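Local atomic coordinates of vacuolar aminopeptidase 1 (Saccharomyces cerevisiae, PDB entry 5JGF), a protein that removes N-terminal amino acids, preferably neutral or hydrophobic ones, from peptides in the yeast vacuole as a zinc-dependent dodecameric aminopeptidase. Residues I16-I19 / Y20-T24; P177-K180 / E181-T184; V316-R319 / S320-F324; H332-W335 / A336-I340; S372-P375 / N376-A380. All coordinates share one frame; numbering follows the deposited sequence.

Contact 1 (I16-I19 / Y20-T24)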
# COMPACT_ATOMS: atom_id res chain seq x y z
N ILE D 16 -30.88 -35.00 24.42
CA ILE D 16 -31.43 -34.32 23.25
C ILE D 16 -32.79 -33.71 23.59
O ILE D 16 -33.08 -32.56 23.24
CB ILE D 16 -31.57 -35.29 22.05
CG1 ILE D 16 -30.18 -35.58 21.47
CG2 ILE D 16 -32.50 -34.72 20.99
CD1 ILE D 16 -30.16 -36.64 20.39
N ASP D 17 -33.63 -34.47 24.28
CA ASP D 17 -34.95 -33.98 24.67
C ASP D 17 -34.82 -32.79 25.63
O ASP D 17 -35.56 -31.82 25.53
CB ASP D 17 -35.78 -35.09 25.33
CG ASP D 17 -36.11 -36.21 24.36
OD1 ASP D 17 -36.10 -35.97 23.14
OD2 ASP D 17 -36.39 -37.34 24.83
N PHE D 18 -33.87 -32.89 26.56
CA PHE D 18 -33.62 -31.83 27.53
C PHE D 18 -33.27 -30.53 26.82
O PHE D 18 -33.83 -29.47 27.12
CB PHE D 18 -32.47 -32.27 28.46
CG PHE D 18 -31.72 -31.13 29.11
CD1 PHE D 18 -32.32 -30.34 30.08
CD2 PHE D 18 -30.39 -30.88 28.77
CE1 PHE D 18 -31.61 -29.31 30.71
CE2 PHE D 18 -29.67 -29.86 29.39
CZ PHE D 18 -30.28 -29.07 30.37
N ILE D 19 -32.35 -30.60 25.86
CA ILE D 19 -31.93 -29.42 25.12
C ILE D 19 -33.10 -28.83 24.33
O ILE D 19 -33.30 -27.61 24.32
CB ILE D 19 -30.78 -29.77 24.13
CG1 ILE D 19 -29.50 -30.07 24.92
CG2 ILE D 19 -30.58 -28.64 23.12
CD1 ILE D 19 -28.92 -28.86 25.65
N TYR D 20 -33.87 -29.70 23.69
CA TYR D 20 -35.01 -29.29 22.87
C TYR D 20 -36.17 -28.70 23.68
O TYR D 20 -36.79 -27.72 23.26
CB TYR D 20 -35.51 -30.50 22.07
CG TYR D 20 -36.63 -30.20 21.09
CD1 TYR D 20 -36.43 -29.33 20.01
CD2 TYR D 20 -37.88 -30.80 21.23
CE1 TYR D 20 -37.45 -29.09 19.09
CE2 TYR D 20 -38.90 -30.56 20.32
CZ TYR D 20 -38.68 -29.70 19.25
OH TYR D 20 -39.68 -29.48 18.34
N LYS D 21 -36.46 -29.28 24.83
CA LYS D 21 -37.57 -28.80 25.65
C LYS D 21 -37.25 -27.65 26.60
O LYS D 21 -38.15 -27.07 27.18
CB LYS D 21 -38.15 -29.97 26.46
CG LYS D 21 -38.82 -31.03 25.59
CD LYS D 21 -39.25 -32.23 26.41
CE LYS D 21 -39.96 -33.27 25.55
NZ LYS D 21 -40.32 -34.49 26.33
N ASN D 22 -35.97 -27.31 26.73
CA ASN D 22 -35.56 -26.23 27.63
C ASN D 22 -34.53 -25.34 26.91
O ASN D 22 -33.35 -25.33 27.25
CB ASN D 22 -34.95 -26.84 28.89
CG ASN D 22 -35.91 -27.80 29.57
OD1 ASN D 22 -36.82 -27.38 30.28
ND2 ASN D 22 -35.73 -29.10 29.32
N PRO D 23 -35.00 -24.55 25.93
CA PRO D 23 -34.18 -23.65 25.12
C PRO D 23 -33.45 -22.50 25.80
O PRO D 23 -32.35 -22.13 25.37
CB PRO D 23 -35.17 -23.16 24.07
CG PRO D 23 -36.45 -23.10 24.84
CD PRO D 23 -36.43 -24.41 25.59
N THR D 24 -34.04 -21.91 26.84
CA THR D 24 -33.39 -20.79 27.51
C THR D 24 -32.83 -21.18 28.88
O THR D 24 -33.17 -22.23 29.43
CB THR D 24 -34.37 -19.62 27.72
OG1 THR D 24 -35.29 -19.94 28.78
CG2 THR D 24 -35.16 -19.35 26.44
O HOH W 1 -31.22 -25.78 25.63
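Phe18 O is gripped twice by Asn22. The side-chain amide gives the better bond: Asn22 ND2 lies 2.9 Å from Phe18 O, in the carbonyl plane and on a lone pair. The N-H points nearly straight at the oxygen, at 157°. The backbone adds a weak bond, with Asn22 N at 3.1 Å from the same Phe18 O. This is the end of a helix. Asn22 is the first residue to leave helical torsions, and its amide turns back on the last turn. The turn-back follows from chi1 of -56°, which keeps CG beside the backbone N and anti to the carbonyl carbon. The same amide nitrogen comes near the Phe18 ring, with Asn22 ND2 3.7 Å from Phe18 CD1. Ring and amide planes are 39° apart, and the two side chains cross at about a right angle. Earlier in the chain the helix is regular. Lys21 N bonds to Asp17 O at 2.8 Å, and Tyr20 N bonds to Ile16 O. The aliphatic start of Lys21 lies along Asp17 O, with Lys21 CB 3.3 Å from it. The Asp17 carboxylate forms a salt bridge with Lys245. One water bridges Ile19 O, at 3.1 Å, and Asn22 O; it donates to both. Ile19 O also accepts from Arg260. Phe18 packs among Phe31 and Phe32 of helix 25-38 and Phe268 of helix 261-278. Pro23 and Thr24 lie against strand 233-242, and Thr24 is the N-cap of helix 25-38.

Contact 2 (P177-K180 / E181-T184)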
# COMPACT_ATOMS: atom_id res chain seq x y z
N PRO D 177 -18.20 -10.58 6.52
CA PRO D 177 -19.13 -10.62 7.65
C PRO D 177 -20.23 -9.57 7.54
O PRO D 177 -20.12 -8.61 6.78
CB PRO D 177 -18.22 -10.38 8.85
CG PRO D 177 -17.22 -9.41 8.29
CD PRO D 177 -16.90 -10.03 6.94
N PHE D 178 -21.29 -9.76 8.32
CA PHE D 178 -22.41 -8.84 8.28
C PHE D 178 -22.57 -8.01 9.55
O PHE D 178 -22.23 -8.46 10.64
CB PHE D 178 -23.70 -9.62 8.00
CG PHE D 178 -23.63 -10.42 6.73
CD1 PHE D 178 -23.34 -11.78 6.77
CD2 PHE D 178 -23.81 -9.81 5.50
CE1 PHE D 178 -23.23 -12.52 5.59
CE2 PHE D 178 -23.70 -10.54 4.31
CZ PHE D 178 -23.41 -11.90 4.36
N ASP D 179 -23.07 -6.79 9.38
CA ASP D 179 -23.28 -5.87 10.49
C ASP D 179 -24.37 -6.44 11.39
O ASP D 179 -25.48 -6.71 10.94
CB ASP D 179 -23.71 -4.51 9.95
CG ASP D 179 -23.79 -3.45 11.03
OD1 ASP D 179 -22.88 -2.60 11.09
OD2 ASP D 179 -24.76 -3.48 11.82
N LYS D 180 -24.06 -6.61 12.68
CA LYS D 180 -25.02 -7.18 13.63
C LYS D 180 -26.22 -6.30 13.97
O LYS D 180 -27.22 -6.79 14.49
CB LYS D 180 -24.30 -7.59 14.92
CG LYS D 180 -23.24 -8.67 14.71
CD LYS D 180 -22.73 -9.23 16.03
CE LYS D 180 -22.06 -8.16 16.89
NZ LYS D 180 -20.83 -7.62 16.24
N GLU D 181 -26.13 -5.01 13.67
CA GLU D 181 -27.23 -4.10 13.95
C GLU D 181 -28.13 -3.86 12.73
O GLU D 181 -29.35 -3.85 12.85
CB GLU D 181 -26.69 -2.76 14.46
CG GLU D 181 -27.73 -1.67 14.70
CD GLU D 181 -28.74 -2.02 15.78
OE1 GLU D 181 -28.36 -2.69 16.76
OE2 GLU D 181 -29.91 -1.60 15.65
N ASP D 182 -27.52 -3.70 11.56
CA ASP D 182 -28.28 -3.41 10.35
C ASP D 182 -28.56 -4.55 9.38
O ASP D 182 -29.47 -4.45 8.56
CB ASP D 182 -27.61 -2.28 9.57
CG ASP D 182 -27.48 -1.01 10.38
OD1 ASP D 182 -28.43 -0.68 11.12
OD2 ASP D 182 -26.44 -0.34 10.27
N GLN D 183 -27.78 -5.62 9.44
CA GLN D 183 -27.98 -6.69 8.48
C GLN D 183 -28.51 -8.01 9.02
O GLN D 183 -29.26 -8.70 8.33
CB GLN D 183 -26.68 -6.93 7.70
CG GLN D 183 -26.18 -5.67 6.98
CD GLN D 183 -24.94 -5.92 6.14
OE1 GLN D 183 -23.92 -6.38 6.65
NE2 GLN D 183 -25.02 -5.61 4.86
N THR D 184 -28.14 -8.36 10.24
CA THR D 184 -28.61 -9.62 10.81
C THR D 184 -29.82 -9.39 11.70
O THR D 184 -29.76 -9.57 12.92
CB THR D 184 -27.49 -10.30 11.62
OG1 THR D 184 -27.09 -9.43 12.69
CG2 THR D 184 -26.28 -10.57 10.74
O HOH W 2 -24.20 -0.67 9.06
O HOH W 3 -29.87 -7.42 14.75
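In the loop between strands 149-154 and 187-189, the backbone from Asp179 to Thr184 folds into a tight turn: Asp179 O accepts from Gln183 N, at 3.0 Å, and from Thr184 N. The side chain of Asp179 makes it an Asx motif. Its CG is anti to the backbone N (chi1 -173°), which sets OD2 over the following amides. Glu181 N and Asp182 N each lie 2.8 Å from Asp179 OD2, on its anti side and from opposite faces of the carboxylate plane. Gln183 OE1 accepts from Asp179 N at 2.9 Å, in the carbonyl plane and on a lone pair, with the N-H at 165°. The same oxygen sits at the edge of the Phe178 ring, 3.6 Å from Phe178 CD2. The turn lies at a subunit interface: Asn408 of a second subunit bonds to Asp179 OD1, and Phe353 of a third subunit packs on Phe178. Glu181 OE1 pairs with Lys100 of its own chain and Asn407 of the second subunit. The like charges of Asp179 and Asp182 are close. A water donates to both, weakly to Asp179, and with the two amides on OD2 it is likely to ease the crowding.

Contact 3 (V316-R319 / S320-F324)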
# COMPACT_ATOMS: atom_id res chain seq x y z
N VAL D 316 -23.62 -20.85 49.65
CA VAL D 316 -24.24 -22.11 50.02
C VAL D 316 -23.45 -22.82 51.11
O VAL D 316 -24.01 -23.28 52.11
CB VAL D 316 -24.38 -23.05 48.80
CG1 VAL D 316 -24.73 -24.46 49.25
CG2 VAL D 316 -25.45 -22.52 47.86
N VAL D 317 -22.13 -22.90 50.93
CA VAL D 317 -21.28 -23.57 51.90
C VAL D 317 -21.24 -22.84 53.24
O VAL D 317 -21.25 -23.47 54.30
CB VAL D 317 -19.85 -23.76 51.36
CG1 VAL D 317 -18.94 -24.33 52.44
CG2 VAL D 317 -19.88 -24.70 50.16
N GLU D 318 -21.19 -21.51 53.21
CA GLU D 318 -21.16 -20.75 54.46
C GLU D 318 -22.49 -20.82 55.19
O GLU D 318 -22.53 -21.09 56.40
CB GLU D 318 -20.79 -19.28 54.20
CG GLU D 318 -21.00 -18.38 55.42
CD GLU D 318 -20.27 -17.05 55.33
OE1 GLU D 318 -20.09 -16.54 54.20
OE2 GLU D 318 -19.89 -16.51 56.39
N ARG D 319 -23.59 -20.58 54.48
CA ARG D 319 -24.92 -20.62 55.08
C ARG D 319 -25.25 -22.00 55.63
O ARG D 319 -25.81 -22.14 56.72
CB ARG D 319 -25.98 -20.21 54.06
CG ARG D 319 -25.79 -18.80 53.51
CD ARG D 319 -26.82 -18.45 52.45
NE ARG D 319 -28.16 -18.33 53.01
CZ ARG D 319 -29.12 -17.57 52.48
NH1 ARG D 319 -28.89 -16.87 51.38
NH2 ARG D 319 -30.31 -17.52 53.05
N SER D 320 -24.90 -23.03 54.86
CA SER D 320 -25.17 -24.41 55.25
C SER D 320 -24.38 -24.81 56.49
O SER D 320 -24.95 -25.33 57.45
CB SER D 320 -24.82 -25.36 54.09
OG SER D 320 -25.70 -25.16 53.00
N SER D 321 -23.08 -24.56 56.47
CA SER D 321 -22.22 -24.90 57.60
C SER D 321 -22.64 -24.15 58.86
O SER D 321 -22.48 -24.65 59.97
CB SER D 321 -20.75 -24.62 57.26
OG SER D 321 -20.53 -23.25 56.96
N SER D 322 -23.17 -22.94 58.69
CA SER D 322 -23.62 -22.14 59.83
C SER D 322 -24.89 -22.71 60.44
O SER D 322 -25.01 -22.80 61.66
CB SER D 322 -23.85 -20.69 59.41
OG SER D 322 -22.62 -20.03 59.16
N ALA D 323 -25.85 -23.08 59.60
CA ALA D 323 -27.12 -23.62 60.08
C ALA D 323 -26.96 -25.05 60.58
O ALA D 323 -27.65 -25.48 61.50
CB ALA D 323 -28.15 -23.57 58.96
N PHE D 324 -26.05 -25.78 59.95
CA PHE D 324 -25.76 -27.18 60.25
C PHE D 324 -25.44 -27.50 61.70
O PHE D 324 -26.02 -28.43 62.28
CB PHE D 324 -24.60 -27.62 59.36
CG PHE D 324 -24.19 -29.05 59.56
CD1 PHE D 324 -22.87 -29.37 59.87
CD2 PHE D 324 -25.10 -30.08 59.38
CE1 PHE D 324 -22.47 -30.70 59.98
CE2 PHE D 324 -24.71 -31.41 59.49
CZ PHE D 324 -23.39 -31.72 59.80
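Ser320 turns OG beside its own backbone N, at chi1 -67°, and this carries the hydroxyl back to Val316 O. Ser321 differs, with OG between the backbone N and the carbonyl carbon (chi1 60°), which brings it close to two carbonyls of the preceding turn. Ser320 OG donates to Val316 O at 2.7 Å, and Ser320 N bonds to the same Val316 O at 2.9 Å. The two donors come from opposite faces of the carbonyl plane. Val316 CG1 lies 3.9 Å from Ser320 OG. These are i to i+4 pairings of the alpha-helix 312-324. Its regular backbone bonds continue with Ser321 N to Val317 O and with Ala323 N to Arg319 O at 3.0 Å. An alanine in place of Ser320 would lose the second grip on Val316 O, and the carbonyl is likely to be left with the backbone N-H as its one donor within this turn. Ser321 OG lies 2.8 Å from Val317 O and 3.0 Å from Glu318 O. Ser320 packs on Phe73 of strand 69-76 and on Trp50. Arg319 makes a cation-pi interaction with Trp50 and bonds to Glu46 O, while Glu318 bonds to His332 of a second subunit.

Contact 4 (H332-W335 / A336-I340)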
# COMPACT_ATOMS: atom_id res chain seq x y z
N HIS D 332 -11.94 -21.73 56.01
CA HIS D 332 -10.64 -21.81 55.36
C HIS D 332 -10.19 -23.26 55.36
O HIS D 332 -9.60 -23.74 54.40
CB HIS D 332 -9.63 -20.93 56.10
CG HIS D 332 -9.93 -19.46 56.00
ND1 HIS D 332 -9.86 -18.77 54.81
CD2 HIS D 332 -10.33 -18.57 56.93
CE1 HIS D 332 -10.21 -17.52 55.01
NE2 HIS D 332 -10.50 -17.36 56.29
N THR D 333 -10.49 -23.96 56.45
CA THR D 333 -10.14 -25.37 56.55
C THR D 333 -11.00 -26.17 55.57
O THR D 333 -10.53 -27.11 54.94
CB THR D 333 -10.36 -25.90 57.98
OG1 THR D 333 -9.39 -25.32 58.85
CG2 THR D 333 -10.22 -27.42 58.01
N VAL D 334 -12.26 -25.77 55.44
CA VAL D 334 -13.19 -26.43 54.54
C VAL D 334 -12.67 -26.41 53.10
O VAL D 334 -12.51 -27.45 52.46
CB VAL D 334 -14.58 -25.76 54.57
CG1 VAL D 334 -15.47 -26.34 53.47
CG2 VAL D 334 -15.22 -25.94 55.94
N TRP D 335 -12.38 -25.21 52.60
CA TRP D 335 -11.90 -25.08 51.23
C TRP D 335 -10.52 -25.67 51.01
O TRP D 335 -10.24 -26.20 49.93
CB TRP D 335 -11.95 -23.61 50.81
CG TRP D 335 -13.37 -23.13 50.65
CD1 TRP D 335 -13.99 -22.13 51.35
CD2 TRP D 335 -14.36 -23.67 49.77
NE1 TRP D 335 -15.30 -22.02 50.96
CE2 TRP D 335 -15.56 -22.95 49.99
CE3 TRP D 335 -14.35 -24.69 48.81
CZ2 TRP D 335 -16.74 -23.23 49.29
CZ3 TRP D 335 -15.52 -24.97 48.11
CH2 TRP D 335 -16.70 -24.23 48.36
N ALA D 336 -9.65 -25.60 52.02
CA ALA D 336 -8.31 -26.15 51.88
C ALA D 336 -8.41 -27.66 51.63
O ALA D 336 -7.53 -28.25 51.00
CB ALA D 336 -7.49 -25.87 53.13
N ASN D 337 -9.49 -28.27 52.11
CA ASN D 337 -9.70 -29.70 51.95
C ASN D 337 -10.70 -30.06 50.85
O ASN D 337 -11.13 -31.21 50.76
CB ASN D 337 -10.18 -30.31 53.27
CG ASN D 337 -9.08 -30.42 54.30
OD1 ASN D 337 -8.18 -31.25 54.19
ND2 ASN D 337 -9.13 -29.56 55.32
N SER D 338 -11.06 -29.09 50.02
CA SER D 338 -12.04 -29.31 48.96
C SER D 338 -11.44 -29.51 47.57
O SER D 338 -10.28 -29.19 47.32
CB SER D 338 -13.01 -28.14 48.89
OG SER D 338 -13.66 -27.91 50.14
N ILE D 339 -12.25 -30.05 46.67
CA ILE D 339 -11.86 -30.26 45.28
C ILE D 339 -13.00 -29.73 44.41
O ILE D 339 -14.15 -30.16 44.56
CB ILE D 339 -11.63 -31.75 44.93
CG1 ILE D 339 -10.31 -32.24 45.55
CG2 ILE D 339 -11.60 -31.94 43.41
CD1 ILE D 339 -9.07 -31.54 45.01
N ILE D 340 -12.69 -28.80 43.53
CA ILE D 340 -13.70 -28.24 42.65
C ILE D 340 -13.42 -28.68 41.22
O ILE D 340 -12.30 -28.52 40.73
CB ILE D 340 -13.71 -26.69 42.67
CG1 ILE D 340 -14.01 -26.18 44.07
CG2 ILE D 340 -14.74 -26.17 41.67
CD1 ILE D 340 -13.98 -24.65 44.19
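Trp335, Ala336 and Ser338 carry this contact, where helix 331-336 ends and the chain turns into strand 339-347. Ser338 comes obliquely to the six-membered part of the Trp335 indole, with Ser338 OG 3.6 Å from Trp335 CE3. Ile340 adds its CD1, 4.2 Å from Trp335 CZ3. The hydroxyl of Ser338 donates to Val334 O at 2.6 Å. Its chi1 of -56°, with OG beside the backbone N, turns it back toward the helix. Asn337 N reaches the same Val334 O at 3.1 Å, from the opposite face of the carbonyl plane. Ser338 N bonds to Trp335 O at 3.0 Å, from well above the carbonyl plane. Ala336 N makes a regular helical bond to His332 O; the next one, Asn337 N to Thr333 O, is weak. Asn337 ND2 supplements it, donating to Thr333 O at 2.8 Å, while the Thr333 and Asn337 side chains lie side by side. The same ND2 also bonds to Lys47 O of a fourth subunit. Ser338 OG accepts from Val85 N. Val334 O and Trp335 O are thus met by a side chain and by turned-back amides, so these buried carbonyls have donors where the helix stops.

Contact 5 (S372-P375 / N376-A380)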
# COMPACT_ATOMS: atom_id res chain seq x y z
N SER D 372 -8.60 -30.04 30.87
CA SER D 372 -8.20 -28.80 30.21
C SER D 372 -6.96 -28.27 30.91
O SER D 372 -6.98 -27.95 32.11
CB SER D 372 -9.32 -27.76 30.29
OG SER D 372 -10.47 -28.19 29.58
N LEU D 373 -5.86 -28.19 30.16
CA LEU D 373 -4.59 -27.75 30.71
C LEU D 373 -4.08 -26.49 30.04
O LEU D 373 -4.16 -26.35 28.82
CB LEU D 373 -3.56 -28.86 30.55
CG LEU D 373 -3.93 -30.22 31.16
CD1 LEU D 373 -3.66 -31.33 30.16
CD2 LEU D 373 -3.14 -30.43 32.44
N ASP D 374 -3.54 -25.57 30.84
CA ASP D 374 -2.98 -24.33 30.32
C ASP D 374 -1.99 -23.77 31.33
O ASP D 374 -2.33 -23.58 32.50
CB ASP D 374 -4.07 -23.29 30.08
CG ASP D 374 -3.54 -22.07 29.38
OD1 ASP D 374 -3.29 -22.15 28.16
OD2 ASP D 374 -3.34 -21.03 30.05
N PRO D 375 -0.76 -23.48 30.89
CA PRO D 375 0.26 -22.94 31.78
C PRO D 375 0.21 -21.43 32.01
O PRO D 375 0.96 -20.90 32.82
CB PRO D 375 1.56 -23.38 31.11
CG PRO D 375 1.21 -23.23 29.64
CD PRO D 375 -0.19 -23.81 29.56
N ASN D 376 -0.69 -20.74 31.31
CA ASN D 376 -0.77 -19.29 31.46
C ASN D 376 -2.01 -18.73 32.14
O ASN D 376 -2.43 -17.60 31.87
CB ASN D 376 -0.54 -18.62 30.11
CG ASN D 376 0.91 -18.69 29.67
OD1 ASN D 376 1.77 -17.98 30.21
ND2 ASN D 376 1.21 -19.57 28.72
N GLY D 377 -2.61 -19.52 33.03
CA GLY D 377 -3.76 -19.05 33.78
C GLY D 377 -5.16 -19.14 33.19
O GLY D 377 -6.11 -18.71 33.84
N HIS D 378 -5.30 -19.67 31.98
CA HIS D 378 -6.64 -19.78 31.39
C HIS D 378 -7.45 -20.88 32.06
O HIS D 378 -8.68 -20.84 32.08
CB HIS D 378 -6.56 -20.04 29.88
CG HIS D 378 -5.90 -18.93 29.12
ND1 HIS D 378 -4.53 -18.86 28.97
CD2 HIS D 378 -6.41 -17.83 28.53
CE1 HIS D 378 -4.23 -17.75 28.31
NE2 HIS D 378 -5.35 -17.11 28.03
N MET D 379 -6.74 -21.87 32.61
CA MET D 379 -7.37 -22.99 33.32
C MET D 379 -6.72 -23.05 34.70
O MET D 379 -5.57 -22.67 34.86
CB MET D 379 -7.11 -24.31 32.58
CG MET D 379 -7.63 -24.35 31.14
SD MET D 379 -9.43 -24.21 31.05
CE MET D 379 -9.61 -23.33 29.49
N ALA D 380 -7.46 -23.54 35.70
CA ALA D 380 -6.94 -23.62 37.06
C ALA D 380 -6.24 -24.96 37.35
O ALA D 380 -5.61 -25.13 38.39
CB ALA D 380 -8.08 -23.42 38.06
O HOH W 4 -1.13 -20.72 27.33
O HOH W 5 -1.92 -21.81 34.49
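Asp374 OD2 is the tight centre of this loop, with three donors. His378 ND1 lies 2.7 Å from it, Asn376 N 2.9 Å, and His378 N is the third. All three lie out of the carboxylate plane, the two His378 nitrogens on one face and Asn376 N on the other. The bond to Asn376 N makes an Asx turn. Asp374 CG is anti to the backbone N (chi1 -173°), which turns the carboxylate into the loop. The His378 ring presents its edge, with OD2 in the ring plane; the carboxylate and ring planes are 85° apart. This His-carboxylate hydrogen bond is likely to fix the turn of the imidazole. Gly377 has positive phi, where a side chain would press on the carbonyl before it. Met379 packs the other flank, its SD 3.6 Å from Ser372 CB and its CG 3.9 Å from Asp374 CB. Ser372 OG bonds to Asn346. The active site is near: the side chain of Ser372 is about 7 Å from that of the zinc ligand Asp344. The water side is looser. One water donates to Asp374 OD1, at 2.7 Å, and accepts from Asn376 ND2. Another joins Asp374 O to Gly377 N. Asn376 also bonds to Pro118 O and Gly120 N of a fourth subunit. Replacing Asp374 by a leucine would remove the shared acceptor, and His378 ND1 and the amides of Asn376 and His378 would probably be left without their mate. Three N-H groups directed at one oxygen would probably favour the charged carboxylate.

In the fold
The five contacts come in series along the chain. Contact 1 ends helix 7-21, and the side chain of Ile19 is about 12 Å from a zinc ion. Contact 2 lies in the loop before strand 187-189, its centre about 48 Å from that of contact 3, on opposite sides of the chain's centre. Contacts 3 and 4 touch: Val317 CG2 of helix 312-324 meets Trp335 CZ2 of helix 331-336 at 3.6 Å. Contact 4 leads into strand 339-347 of the large mixed sheet, and contact 5 starts at the end of its strand 369-372. Contacts 2 to 5 all meet other subunits, so these local elements lie at subunit interfaces of the dodecamer.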